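Local coordinates for protein mannan endo-1,4-beta-mannosidase (PDB 3CBW) that hydrolyses internal beta-1,4-mannosidic linkages in mannan, galactomannan and glucomannan, as a secreted beta-mannanase of glycosyl hydrolase family 26, at residues L152-A156 and Y210-R215; Y204-H209 and P238-V243; I291-K295 and D325-L329; Y49-S55 and Y73-R79; R196-K201 and D235-G239. The protein carries 3 engineered substitutions. All blocks are in the same frame, centred on the assembly; numbering follows the deposited sequence.

From the N terminus, contact 4 comes first. It closes the beta-alpha-beta unit formed by strand 41-49, helix 57-66 and strand 72-79, where the two strands lie parallel. Contact 1 joins helix 143-163 to the end of helix 194-214 and touches contact 4 where Ile-155 packs on Tyr-77. Helix 194-214 also serves contacts 5 and 2, which tie its earlier turns to the loop between strands 220-224 and 245-252. These two share Pro-238 and Gly-239, and both cross contact 1 along the chain. Contact 3 follows in series, about 36 Å from contact 1 between centres, and links helix 287-297 to strand 328-329. Contacts 3 and 4 reach the same barrel sheet.

Contact 1: residues L152-A156 and Y210-R215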
# COMPACT_ATOMS: atom_id res chain seq x y z
N LEU A 152 -16.39 -2.66 -5.15
CA LEU A 152 -16.17 -1.75 -4.03
C LEU A 152 -17.04 -2.14 -2.84
O LEU A 152 -16.61 -2.04 -1.70
CB LEU A 152 -16.42 -0.30 -4.43
CG LEU A 152 -15.55 0.27 -5.56
CD1 LEU A 152 -15.84 1.75 -5.76
CD2 LEU A 152 -14.06 0.05 -5.30
N SER A 153 -18.28 -2.57 -3.10
CA SER A 153 -19.18 -2.94 -2.03
C SER A 153 -18.65 -4.12 -1.25
O SER A 153 -18.70 -4.14 -0.02
CB SER A 153 -20.56 -3.27 -2.59
OG SER A 153 -21.47 -3.51 -1.54
N LYS A 154 -18.12 -5.12 -1.95
CA LYS A 154 -17.59 -6.30 -1.28
C LYS A 154 -16.31 -5.97 -0.50
O LYS A 154 -16.10 -6.47 0.60
CB LYS A 154 -17.36 -7.43 -2.29
CG LYS A 154 -17.15 -8.78 -1.64
CD LYS A 154 -17.07 -9.89 -2.66
CE LYS A 154 -16.79 -11.21 -1.96
NZ LYS A 154 -16.56 -12.30 -2.96
N ILE A 155 -15.47 -5.13 -1.09
CA ILE A 155 -14.26 -4.63 -0.41
C ILE A 155 -14.64 -3.91 0.88
O ILE A 155 -14.07 -4.18 1.95
CB ILE A 155 -13.43 -3.71 -1.35
CG1 ILE A 155 -12.81 -4.54 -2.48
CG2 ILE A 155 -12.35 -2.97 -0.56
CD1 ILE A 155 -12.44 -3.71 -3.69
N ALA A 156 -15.63 -3.02 0.79
CA ALA A 156 -16.07 -2.26 1.96
C ALA A 156 -16.63 -3.18 3.04
O ALA A 156 -16.39 -2.95 4.21
CB ALA A 156 -17.09 -1.22 1.57
N TYR A 210 -16.59 6.52 -1.96
CA TYR A 210 -17.35 5.32 -1.69
C TYR A 210 -16.99 4.79 -0.31
O TYR A 210 -17.87 4.47 0.50
CB TYR A 210 -17.06 4.25 -2.75
CG TYR A 210 -18.01 3.09 -2.70
CD1 TYR A 210 -19.12 3.05 -3.55
CD2 TYR A 210 -17.82 2.02 -1.82
CE1 TYR A 210 -20.01 2.00 -3.52
CE2 TYR A 210 -18.72 0.94 -1.78
CZ TYR A 210 -19.82 0.95 -2.64
OH TYR A 210 -20.73 -0.08 -2.66
N MET A 211 -15.70 4.66 -0.02
CA MET A 211 -15.27 4.07 1.24
C MET A 211 -15.58 4.98 2.43
O MET A 211 -16.05 4.53 3.46
CB MET A 211 -13.78 3.74 1.21
CG MET A 211 -13.40 2.65 0.20
SD MET A 211 -14.32 1.02 0.32
CE MET A 211 -13.96 0.38 -1.37
N THR A 212 -15.29 6.27 2.28
CA THR A 212 -15.36 7.21 3.39
C THR A 212 -16.80 7.66 3.63
O THR A 212 -17.28 7.64 4.77
CB THR A 212 -14.44 8.41 3.12
OG1 THR A 212 -13.12 7.93 2.87
CG2 THR A 212 -14.41 9.36 4.30
N ASP A 213 -17.49 8.07 2.57
CA ASP A 213 -18.81 8.67 2.74
C ASP A 213 -19.92 7.64 2.60
O ASP A 213 -20.69 7.45 3.54
CB ASP A 213 -18.97 9.83 1.76
CG ASP A 213 -17.99 10.95 2.04
OD1 ASP A 213 -17.67 11.19 3.23
OD2 ASP A 213 -17.53 11.58 1.08
N THR A 214 -20.00 6.94 1.48
CA THR A 214 -21.05 5.93 1.30
C THR A 214 -20.98 4.86 2.37
O THR A 214 -22.02 4.44 2.91
CB THR A 214 -20.96 5.29 -0.10
OG1 THR A 214 -20.99 6.32 -1.10
CG2 THR A 214 -22.11 4.30 -0.36
N ARG A 215 -19.77 4.44 2.72
CA ARG A 215 -19.59 3.30 3.60
C ARG A 215 -19.11 3.65 5.00
O ARG A 215 -19.01 2.78 5.87
CB ARG A 215 -18.71 2.25 2.93
CG ARG A 215 -19.32 1.70 1.62
CD ARG A 215 -20.67 0.95 1.86
NE ARG A 215 -20.44 -0.09 2.86
CZ ARG A 215 -20.35 -1.40 2.60
NH1 ARG A 215 -20.58 -1.89 1.39
NH2 ARG A 215 -20.05 -2.23 3.58
O HOH W 1 -22.13 -0.88 -0.60
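Leu-152 lies over one face of the Tyr-210 ring. Its CB stands 3.8 Å from the ring centroid, a CH-pi contact near the ring normal. Beside it the packing is close and apolar. Met-211 bends at chi2 (-54°), which brings its CE between Leu-152 and Ile-155, 3.8 Å from Ile-155 CG2. Met-211 SD rests 3.8 Å from Ala-156 CB. The Ala-156 methyl also sits over the centre of the guanidinium, with Ala-156 CB 3.4 Å from Arg-215 CZ. The other side is polar and watery. Arg-215 NH1 gives only a weak bond to Ser-153 O, 3.3 Å long. One water joins three side chains there: it lies 2.6 Å from Tyr-210 OH, 2.9 Å from Ser-153 OG, and accepts from Arg-215 NH1. The stronger partner of the guanidinium is Asp-157, which forms a salt bridge with NH2. The helix segments cross at -75°, their axes 10.7 Å apart. This is helix-helix packing in the outer layer of a TIM barrel.

Contact 2: residues Y204-H209 and P238-V243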
# COMPACT_ATOMS: atom_id res chain seq x y z
N TYR A 204 -9.74 7.61 -8.28
CA TYR A 204 -9.25 7.56 -6.92
C TYR A 204 -10.26 8.24 -5.99
O TYR A 204 -10.61 7.70 -4.93
CB TYR A 204 -7.88 8.22 -6.85
CG TYR A 204 -7.23 8.09 -5.50
CD1 TYR A 204 -6.12 7.27 -5.30
CD2 TYR A 204 -7.71 8.83 -4.41
CE1 TYR A 204 -5.52 7.19 -4.03
CE2 TYR A 204 -7.14 8.74 -3.18
CZ TYR A 204 -6.06 7.93 -2.99
OH TYR A 204 -5.51 7.92 -1.73
N LYS A 205 -10.73 9.42 -6.38
CA LYS A 205 -11.70 10.15 -5.56
C LYS A 205 -13.02 9.39 -5.43
O LYS A 205 -13.65 9.43 -4.38
CB LYS A 205 -11.93 11.54 -6.10
CG LYS A 205 -10.72 12.44 -6.00
CD LYS A 205 -11.08 13.78 -6.56
CE LYS A 205 -9.89 14.62 -6.88
NZ LYS A 205 -10.37 15.83 -7.61
N LYS A 206 -13.43 8.69 -6.49
CA LYS A 206 -14.64 7.88 -6.44
C LYS A 206 -14.51 6.78 -5.39
O LYS A 206 -15.42 6.52 -4.61
CB LYS A 206 -14.89 7.28 -7.82
CG LYS A 206 -16.10 6.39 -7.94
CD LYS A 206 -16.31 6.02 -9.41
CE LYS A 206 -17.53 5.18 -9.61
NZ LYS A 206 -18.77 6.00 -9.67
N ILE A 207 -13.34 6.13 -5.36
CA ILE A 207 -13.12 5.11 -4.34
C ILE A 207 -13.03 5.75 -2.95
O ILE A 207 -13.59 5.21 -1.99
CB ILE A 207 -11.88 4.25 -4.66
CG1 ILE A 207 -12.13 3.46 -5.96
CG2 ILE A 207 -11.54 3.34 -3.47
CD1 ILE A 207 -11.00 2.54 -6.36
N TYR A 208 -12.34 6.88 -2.83
CA TYR A 208 -12.27 7.59 -1.55
C TYR A 208 -13.68 7.90 -1.03
O TYR A 208 -14.00 7.64 0.13
CB TYR A 208 -11.42 8.87 -1.65
CG TYR A 208 -11.40 9.61 -0.34
CD1 TYR A 208 -10.41 9.36 0.62
CD2 TYR A 208 -12.40 10.54 -0.02
CE1 TYR A 208 -10.40 10.03 1.84
CE2 TYR A 208 -12.41 11.20 1.21
CZ TYR A 208 -11.40 10.94 2.13
OH TYR A 208 -11.39 11.58 3.35
N HIS A 209 -14.54 8.44 -1.90
CA HIS A 209 -15.89 8.80 -1.48
C HIS A 209 -16.76 7.60 -1.20
O HIS A 209 -17.56 7.63 -0.26
CB HIS A 209 -16.54 9.73 -2.50
CG HIS A 209 -15.91 11.07 -2.54
ND1 HIS A 209 -15.54 11.70 -3.71
CD2 HIS A 209 -15.55 11.90 -1.53
CE1 HIS A 209 -14.98 12.86 -3.42
NE2 HIS A 209 -14.98 13.01 -2.11
N PRO A 238 -4.16 12.90 -6.46
CA PRO A 238 -5.53 13.41 -6.49
C PRO A 238 -5.76 14.64 -5.62
O PRO A 238 -6.78 15.32 -5.79
CB PRO A 238 -6.35 12.23 -6.01
CG PRO A 238 -5.44 11.48 -5.13
CD PRO A 238 -4.07 11.62 -5.74
N GLY A 239 -4.84 14.92 -4.70
CA GLY A 239 -4.95 16.09 -3.83
C GLY A 239 -4.77 15.76 -2.37
O GLY A 239 -4.96 14.61 -1.94
N ALA A 240 -4.44 16.80 -1.60
CA ALA A 240 -4.11 16.64 -0.19
C ALA A 240 -5.27 16.13 0.65
O ALA A 240 -5.05 15.58 1.73
CB ALA A 240 -3.60 17.95 0.39
N SER A 241 -6.50 16.35 0.20
CA SER A 241 -7.63 15.88 1.00
C SER A 241 -7.98 14.40 0.82
O SER A 241 -8.87 13.90 1.50
CB SER A 241 -8.86 16.75 0.77
OG SER A 241 -9.40 16.46 -0.49
N TYR A 242 -7.25 13.69 -0.05
CA TYR A 242 -7.58 12.30 -0.34
C TYR A 242 -6.44 11.35 -0.04
O TYR A 242 -6.60 10.15 -0.26
CB TYR A 242 -7.99 12.12 -1.81
CG TYR A 242 -8.96 13.17 -2.30
CD1 TYR A 242 -10.30 13.20 -1.88
CD2 TYR A 242 -8.52 14.21 -3.12
CE1 TYR A 242 -11.17 14.20 -2.34
CE2 TYR A 242 -9.37 15.20 -3.57
CZ TYR A 242 -10.68 15.19 -3.17
OH TYR A 242 -11.51 16.20 -3.62
N VAL A 243 -5.31 11.86 0.45
CA VAL A 243 -4.09 11.06 0.61
C VAL A 243 -3.45 11.36 1.94
O VAL A 243 -3.20 12.52 2.26
CB VAL A 243 -3.06 11.36 -0.52
CG1 VAL A 243 -1.76 10.60 -0.29
CG2 VAL A 243 -3.62 11.00 -1.89
O HOH W 2 -12.73 16.35 -6.11
O HOH W 3 -8.14 17.57 -6.28
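In the outer layer of the TIM barrel, helix 194-214 packs here against the loop that leads into strand 245-252. Tyr-242, at the end of a type I turn begun by Gly-239, fills the middle of the contact. Lys-205 lies over one face of its ring, with CG 3.8 Å from the centroid and 6° off the normal. The lysine chain is extended beyond CG, which carries CD past CZ and brings Lys-205 CE to 3.4 Å from Tyr-242 CE2. The edge of Tyr-242 points at the face of Tyr-208, a T-shaped pair with planes at 77°. His-209 completes the aromatic cluster, its NE2 4.0 Å from Tyr-242 CE1. Deeper in, Pro-238 CG sits over a face of Tyr-204, 3.6 Å from CD2. The Tyr-204 hydroxyl donates to the backbone: OH to Tyr-242 O is 2.9 Å, with the donor tilted 31° from the carbonyl plane. Lys-205 NZ reaches two waters. One lies 2.8 Å from NZ and also bonds Tyr-242 OH; the other donates to Pro-238 O. The lysine therefore gives its methylenes to an aromatic face while its ammonium is solvated, and the buried Tyr-204 hydroxyl is satisfied by a main-chain carbonyl.

Contact 3: residues I291-K295 and D325-L329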
# COMPACT_ATOMS: atom_id res chain seq x y z
N ILE A 291 18.54 -0.53 3.31
CA ILE A 291 18.45 0.26 4.53
C ILE A 291 19.55 1.33 4.60
O ILE A 291 19.30 2.43 5.09
CB ILE A 291 18.36 -0.60 5.84
CG1 ILE A 291 17.95 0.26 7.04
CG2 ILE A 291 19.65 -1.35 6.12
CD1 ILE A 291 16.56 0.86 6.96
N ASN A 292 20.74 1.03 4.10
CA ASN A 292 21.78 2.04 4.04
C ASN A 292 21.38 3.20 3.13
O ASN A 292 21.60 4.36 3.47
CB ASN A 292 23.10 1.45 3.59
CG ASN A 292 24.21 2.47 3.60
OD1 ASN A 292 24.56 3.04 2.56
ND2 ASN A 292 24.71 2.78 4.79
N ALA A 293 20.81 2.88 1.97
CA ALA A 293 20.32 3.91 1.05
C ALA A 293 19.23 4.77 1.69
O ALA A 293 19.20 5.98 1.50
CB ALA A 293 19.83 3.29 -0.25
N ILE A 294 18.35 4.14 2.47
CA ILE A 294 17.36 4.93 3.20
C ILE A 294 18.04 5.96 4.11
O ILE A 294 17.68 7.14 4.10
CB ILE A 294 16.38 4.04 4.00
CG1 ILE A 294 15.39 3.38 3.03
CG2 ILE A 294 15.63 4.85 5.03
CD1 ILE A 294 14.59 2.24 3.62
N LYS A 295 19.04 5.51 4.86
CA LYS A 295 19.73 6.41 5.78
C LYS A 295 20.43 7.55 5.04
O LYS A 295 20.41 8.70 5.49
CB LYS A 295 20.76 5.65 6.61
CG LYS A 295 20.17 4.64 7.53
CD LYS A 295 21.26 4.12 8.40
CE LYS A 295 20.77 2.96 9.21
NZ LYS A 295 21.58 2.75 10.44
N ASP A 325 18.95 -3.36 11.95
CA ASP A 325 19.45 -2.00 11.85
C ASP A 325 18.80 -1.14 12.93
O ASP A 325 17.61 -1.32 13.22
CB ASP A 325 19.17 -1.41 10.48
CG ASP A 325 19.96 -0.15 10.23
OD1 ASP A 325 19.54 0.92 10.71
OD2 ASP A 325 21.04 -0.23 9.59
N SER A 326 19.55 -0.22 13.52
CA SER A 326 19.00 0.64 14.57
C SER A 326 17.79 1.45 14.09
O SER A 326 16.94 1.82 14.88
CB SER A 326 20.06 1.57 15.14
OG SER A 326 20.52 2.46 14.15
N TRP A 327 17.72 1.72 12.79
CA TRP A 327 16.58 2.47 12.24
C TRP A 327 15.30 1.66 12.10
O TRP A 327 14.22 2.25 12.04
CB TRP A 327 16.94 3.04 10.88
CG TRP A 327 17.76 4.29 10.92
CD1 TRP A 327 18.81 4.58 11.75
CD2 TRP A 327 17.60 5.43 10.06
NE1 TRP A 327 19.30 5.84 11.47
CE2 TRP A 327 18.58 6.37 10.43
CE3 TRP A 327 16.73 5.73 9.01
CZ2 TRP A 327 18.70 7.62 9.79
CZ3 TRP A 327 16.84 6.96 8.38
CH2 TRP A 327 17.83 7.89 8.77
N THR A 328 15.41 0.34 12.04
CA THR A 328 14.26 -0.49 11.68
C THR A 328 13.37 -0.76 12.89
O THR A 328 13.84 -1.20 13.94
CB THR A 328 14.73 -1.79 11.03
OG1 THR A 328 15.57 -1.45 9.92
CG2 THR A 328 13.56 -2.61 10.52
N LEU A 329 12.08 -0.49 12.74
CA LEU A 329 11.10 -0.72 13.77
C LEU A 329 10.26 -1.93 13.37
O LEU A 329 9.61 -1.93 12.31
CB LEU A 329 10.25 0.54 13.92
CG LEU A 329 9.29 0.65 15.10
CD1 LEU A 329 8.94 2.11 15.38
CD2 LEU A 329 8.03 -0.19 14.91
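Lys-295 lies along one face of the Trp-327 indole. Its CG stands over the ring system, 3.7 Å from the centroid of the six-membered ring. Its first torsion (chi1 -65°) sets CG beside the backbone N, and the extended chain beyond carries NZ on to an off-centre cation-pi contact. NZ of Lys-295 lies 4.1 Å from the centroid of the five-membered ring, 35° off its normal. The ammonium also forms a salt bridge with Asp-325. Lys-295 NZ bonds Asp-325 OD2 weakly, at 3.1 Å; the placing of OD1 is less certain. On the inner side, Ile-291 CG1 packs 3.8 Å from Asp-325 CG, and Ile-291 CD1 meets Thr-328 OG1. Ile-294 CG2 touches Trp-327 CZ3 at 4.1 Å. The contact joins helix 287-297, in the helical layer of the TIM barrel, to the type I turn that runs into strand 328-329, which pairs with strand 41-49. That turn is closed by Thr-328 N bonding Asp-325 O at 3.0 Å. Asp-325 OD1 also appears to accept from the backbone N of Trp-327, as in an Asx turn, but its position is doubtful. Further out, Arg-40 makes its own cation-pi contact with Trp-327, and Thr-328 OG1 bonds Leu-322 O.

Contact 4: residues Y49-S55 and Y73-R79; sequences YSHDTFS and YGCDYAR
Arg-79 reaches back to the loop that follows strand 41-49. Its CB starts a chain bent at chi2 (81°) and chi3 (47°), which curls the guanidinium back to the loop backbone. Arg-79 CG passes Tyr-49 CB and Asp-52 OD2, each at 4.1 Å, and Arg-79 CD lies 3.4 Å from Ser-50 O. NE bonds Ser-90 O, and NH2 bonds Asp-89 O. NH1 gives a weak bond to Ser-50 O and also donates to a water, which lies 2.8 Å from His-51 ND1. The loop leaves a parallel pairing of the TIM barrel sheet, where Ser-50 N bonds Asp-76 O at 2.9 Å. On the face carrying Tyr-49 and Asp-76, the two side chains run the same way, Tyr-49 CD1 3.6 Å from Asp-76 CB. Asp-76 OD2 bonds His-114, a probable substrate-binding residue. Phe-54 CD1 packs 3.7 Å from CB of Cys-75, which is disulfide-bonded to Cys-95. Tyr-73 OH donates to Ser-55 O at 2.7 Å, in the carbonyl plane and on a lone pair.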
# COMPACT_ATOMS: atom_id res chain seq x y z
N TYR A 49 -2.20 -12.98 -1.42
CA TYR A 49 -3.56 -12.70 -1.90
C TYR A 49 -4.56 -13.53 -1.13
O TYR A 49 -4.38 -14.76 -0.98
CB TYR A 49 -3.67 -13.02 -3.41
CG TYR A 49 -2.83 -12.09 -4.25
CD1 TYR A 49 -3.37 -10.90 -4.72
CD2 TYR A 49 -1.50 -12.39 -4.54
CE1 TYR A 49 -2.60 -10.01 -5.47
CE2 TYR A 49 -0.72 -11.50 -5.29
CZ TYR A 49 -1.29 -10.32 -5.74
OH TYR A 49 -0.53 -9.45 -6.47
N SER A 50 -5.62 -12.89 -0.66
CA SER A 50 -6.59 -13.56 0.22
C SER A 50 -7.15 -14.85 -0.42
O SER A 50 -7.46 -14.87 -1.62
CB SER A 50 -7.71 -12.60 0.58
OG SER A 50 -8.48 -13.11 1.65
N HIS A 51 -7.26 -15.89 0.40
CA HIS A 51 -7.63 -17.26 -0.01
C HIS A 51 -7.02 -17.66 -1.35
O HIS A 51 -7.72 -18.01 -2.31
CB HIS A 51 -9.13 -17.49 -0.02
CG HIS A 51 -9.48 -18.95 -0.05
ND1 HIS A 51 -9.97 -19.58 -1.18
CD2 HIS A 51 -9.36 -19.91 0.90
CE1 HIS A 51 -10.16 -20.86 -0.91
NE2 HIS A 51 -9.79 -21.09 0.34
N ASP A 52 -5.70 -17.62 -1.41
CA ASP A 52 -4.98 -17.95 -2.62
C ASP A 52 -3.55 -18.19 -2.19
O ASP A 52 -3.07 -19.34 -2.22
CB ASP A 52 -5.09 -16.81 -3.67
CG ASP A 52 -4.17 -17.02 -4.86
OD1 ASP A 52 -3.82 -18.18 -5.17
OD2 ASP A 52 -3.79 -16.01 -5.48
N THR A 53 -2.86 -17.13 -1.78
CA THR A 53 -1.50 -17.26 -1.28
C THR A 53 -1.30 -16.60 0.09
O THR A 53 -0.26 -16.80 0.71
CB THR A 53 -0.46 -16.65 -2.25
OG1 THR A 53 -0.75 -15.26 -2.44
CG2 THR A 53 -0.46 -17.39 -3.59
N PHE A 54 -2.27 -15.82 0.56
CA PHE A 54 -2.11 -15.17 1.85
C PHE A 54 -1.94 -16.20 2.97
O PHE A 54 -2.71 -17.17 3.05
CB PHE A 54 -3.27 -14.27 2.23
CG PHE A 54 -3.05 -13.58 3.55
CD1 PHE A 54 -2.31 -12.42 3.61
CD2 PHE A 54 -3.51 -14.16 4.74
CE1 PHE A 54 -2.06 -11.81 4.84
CE2 PHE A 54 -3.26 -13.55 5.96
CZ PHE A 54 -2.54 -12.38 6.01
N SER A 55 -0.97 -15.98 3.83
CA SER A 55 -0.82 -16.79 5.03
C SER A 55 0.14 -16.08 5.95
O SER A 55 0.68 -15.03 5.60
CB SER A 55 -0.29 -18.17 4.67
OG SER A 55 1.05 -18.06 4.27
N TYR A 73 2.06 -5.91 7.89
CA TYR A 73 1.78 -7.13 7.14
C TYR A 73 0.68 -6.85 6.14
O TYR A 73 -0.37 -6.31 6.49
CB TYR A 73 1.41 -8.28 8.06
CG TYR A 73 1.76 -9.64 7.50
CD1 TYR A 73 3.07 -9.95 7.14
CD2 TYR A 73 0.80 -10.64 7.36
CE1 TYR A 73 3.41 -11.21 6.64
CE2 TYR A 73 1.13 -11.91 6.86
CZ TYR A 73 2.44 -12.18 6.52
OH TYR A 73 2.80 -13.43 6.05
N GLY A 74 0.95 -7.20 4.88
CA GLY A 74 0.04 -6.87 3.80
C GLY A 74 -0.80 -8.03 3.31
O GLY A 74 -0.35 -9.18 3.29
N CYS A 75 -2.03 -7.70 2.90
CA CYS A 75 -2.88 -8.64 2.17
C CYS A 75 -3.46 -7.93 0.96
O CYS A 75 -3.64 -6.71 0.98
CB CYS A 75 -4.02 -9.16 3.06
SG CYS A 75 -5.42 -10.06 2.20
N ASP A 76 -3.77 -8.68 -0.09
CA ASP A 76 -4.47 -8.11 -1.23
C ASP A 76 -5.76 -8.89 -1.40
O ASP A 76 -5.76 -10.11 -1.53
CB ASP A 76 -3.57 -8.16 -2.47
CG ASP A 76 -4.10 -7.33 -3.62
OD1 ASP A 76 -5.25 -7.57 -4.07
OD2 ASP A 76 -3.34 -6.46 -4.10
N TYR A 77 -6.88 -8.18 -1.34
CA TYR A 77 -8.19 -8.81 -1.45
C TYR A 77 -8.54 -9.28 -2.86
O TYR A 77 -9.46 -10.10 -3.03
CB TYR A 77 -9.27 -7.80 -1.08
CG TYR A 77 -9.53 -7.43 0.36
CD1 TYR A 77 -9.10 -8.21 1.45
CD2 TYR A 77 -10.32 -6.33 0.63
CE1 TYR A 77 -9.44 -7.86 2.77
CE2 TYR A 77 -10.68 -5.98 1.92
CZ TYR A 77 -10.24 -6.74 2.99
OH TYR A 77 -10.63 -6.36 4.25
N ALA A 78 -7.89 -8.72 -3.88
CA ALA A 78 -8.41 -8.83 -5.24
C ALA A 78 -7.53 -9.67 -6.14
O ALA A 78 -6.37 -9.32 -6.40
CB ALA A 78 -8.65 -7.45 -5.83
N ARG A 79 -8.09 -10.78 -6.61
CA ARG A 79 -7.40 -11.68 -7.50
C ARG A 79 -7.88 -11.39 -8.92
O ARG A 79 -8.63 -12.16 -9.52
CB ARG A 79 -7.65 -13.14 -7.09
CG ARG A 79 -7.06 -13.56 -5.70
CD ARG A 79 -7.91 -13.15 -4.47
NE ARG A 79 -9.31 -13.50 -4.68
CZ ARG A 79 -9.86 -14.69 -4.43
NH1 ARG A 79 -9.17 -15.67 -3.86
NH2 ARG A 79 -11.14 -14.88 -4.73
O HOH W 4 -10.62 -18.26 -3.51

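Contact 5: residues R196-K201 and D235-G239; sequences RISLYK and DFYPG
Phe-236 wedges against Ile-197 and Tyr-200 of helix 194-214, in the outer layer of the TIM barrel. Phe-236 has the largest buried area of the contact. Ile-197 CG1 lies over one face of its ring, 3.7 Å from Phe-236 CZ and displaced toward the rim. The edge of the same ring is turned to the face of Tyr-200 in an offset edge-to-face pair, planes at 89° and centroids 5.5 Å apart. Phe-236 CD1 comes 3.7 Å from Tyr-200 CB. The Tyr-200 ring in turn has Phe-236 O at its edge, 3.6 Å from CE2. Its hydroxyl bonds Leu-174 O, outside the contact, and Met-177 touches both side chains. Ile-197 also reaches the backbone of the loop, its CG2 3.3 Å from Asp-235 O. Lys-201 has the next largest buried area. With CG beside the backbone N (chi1 -67°) and the chain extended beyond, it runs along the loop past three carbonyls. Lys-201 CG lies 3.6 Å from Phe-236 O and 4.0 Å from Pro-238 CA. The ammonium makes no direct hydrogen bond to the loop and meets it through water. One water donates to Tyr-237 O and takes only a weak bond from the ammonium; another accepts from Lys-201 NZ at 2.7 Å and donates to Asp-235 O.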
# COMPACT_ATOMS: atom_id res chain seq x y z
N ARG A 196 -6.15 10.76 -19.38
CA ARG A 196 -5.98 9.61 -18.48
C ARG A 196 -5.62 10.06 -17.06
O ARG A 196 -6.15 9.50 -16.08
CB ARG A 196 -4.95 8.62 -19.03
CG ARG A 196 -4.68 7.40 -18.14
CD ARG A 196 -5.92 6.56 -17.86
NE ARG A 196 -6.65 6.19 -19.08
CZ ARG A 196 -6.70 4.97 -19.60
NH1 ARG A 196 -6.06 3.94 -19.05
NH2 ARG A 196 -7.42 4.78 -20.71
N ILE A 197 -4.74 11.04 -16.93
CA ILE A 197 -4.35 11.57 -15.63
C ILE A 197 -5.59 12.12 -14.90
O ILE A 197 -5.80 11.83 -13.72
CB ILE A 197 -3.24 12.64 -15.79
CG1 ILE A 197 -1.93 11.97 -16.21
CG2 ILE A 197 -3.07 13.49 -14.52
CD1 ILE A 197 -0.90 12.92 -16.80
N SER A 198 -6.43 12.87 -15.61
CA SER A 198 -7.66 13.42 -15.03
C SER A 198 -8.61 12.31 -14.59
O SER A 198 -9.19 12.35 -13.49
CB SER A 198 -8.36 14.34 -16.02
OG SER A 198 -9.57 14.80 -15.47
N LEU A 199 -8.79 11.32 -15.46
CA LEU A 199 -9.68 10.21 -15.17
C LEU A 199 -9.19 9.38 -13.98
O LEU A 199 -10.00 8.92 -13.16
CB LEU A 199 -9.88 9.32 -16.40
CG LEU A 199 -10.57 9.99 -17.60
CD1 LEU A 199 -10.51 9.07 -18.82
CD2 LEU A 199 -12.02 10.38 -17.29
N TYR A 200 -7.88 9.18 -13.88
CA TYR A 200 -7.34 8.48 -12.73
C TYR A 200 -7.71 9.20 -11.43
O TYR A 200 -8.14 8.57 -10.45
CB TYR A 200 -5.81 8.34 -12.81
CG TYR A 200 -5.29 7.75 -11.52
CD1 TYR A 200 -5.27 6.37 -11.34
CD2 TYR A 200 -4.90 8.56 -10.45
CE1 TYR A 200 -4.85 5.80 -10.14
CE2 TYR A 200 -4.49 8.00 -9.26
CZ TYR A 200 -4.47 6.63 -9.10
OH TYR A 200 -4.04 6.10 -7.91
N LYS A 201 -7.50 10.51 -11.40
CA LYS A 201 -7.82 11.28 -10.21
C LYS A 201 -9.29 11.12 -9.85
O LYS A 201 -9.63 10.97 -8.68
CB LYS A 201 -7.44 12.75 -10.36
CG LYS A 201 -5.95 12.99 -10.45
CD LYS A 201 -5.70 14.46 -10.68
CE LYS A 201 -4.30 14.72 -11.13
NZ LYS A 201 -4.22 16.09 -11.69
N ASP A 235 1.96 13.73 -11.11
CA ASP A 235 0.88 14.20 -11.96
C ASP A 235 -0.45 13.54 -11.59
O ASP A 235 -1.50 14.15 -11.75
CB ASP A 235 1.20 13.99 -13.44
CG ASP A 235 2.30 14.91 -13.95
OD1 ASP A 235 2.63 15.91 -13.28
OD2 ASP A 235 2.83 14.63 -15.04
N PHE A 236 -0.39 12.32 -11.09
CA PHE A 236 -1.59 11.57 -10.74
C PHE A 236 -2.12 11.85 -9.34
O PHE A 236 -3.13 11.29 -8.94
CB PHE A 236 -1.30 10.08 -10.88
CG PHE A 236 -1.14 9.62 -12.30
CD1 PHE A 236 -2.25 9.25 -13.05
CD2 PHE A 236 0.12 9.52 -12.87
CE1 PHE A 236 -2.11 8.81 -14.35
CE2 PHE A 236 0.26 9.09 -14.16
CZ PHE A 236 -0.86 8.73 -14.90
N TYR A 237 -1.45 12.72 -8.60
CA TYR A 237 -1.82 12.96 -7.20
C TYR A 237 -3.21 13.57 -7.14
O TYR A 237 -3.44 14.62 -7.72
CB TYR A 237 -0.82 13.92 -6.61
CG TYR A 237 -0.98 14.24 -5.15
CD1 TYR A 237 -0.88 13.24 -4.17
CD2 TYR A 237 -1.14 15.55 -4.73
CE1 TYR A 237 -0.97 13.55 -2.82
CE2 TYR A 237 -1.23 15.87 -3.39
CZ TYR A 237 -1.13 14.87 -2.45
OH TYR A 237 -1.20 15.20 -1.12
N PRO A 238 -4.16 12.90 -6.46
CA PRO A 238 -5.53 13.41 -6.49
C PRO A 238 -5.76 14.64 -5.62
O PRO A 238 -6.78 15.32 -5.79
CB PRO A 238 -6.35 12.23 -6.01
CG PRO A 238 -5.44 11.48 -5.13
CD PRO A 238 -4.07 11.62 -5.74
N GLY A 239 -4.84 14.92 -4.70
CA GLY A 239 -4.95 16.09 -3.83
C GLY A 239 -4.77 15.76 -2.37
O GLY A 239 -4.96 14.61 -1.94
O HOH W 5 -1.73 16.82 -12.53
O HOH W 6 -2.47 16.80 -8.80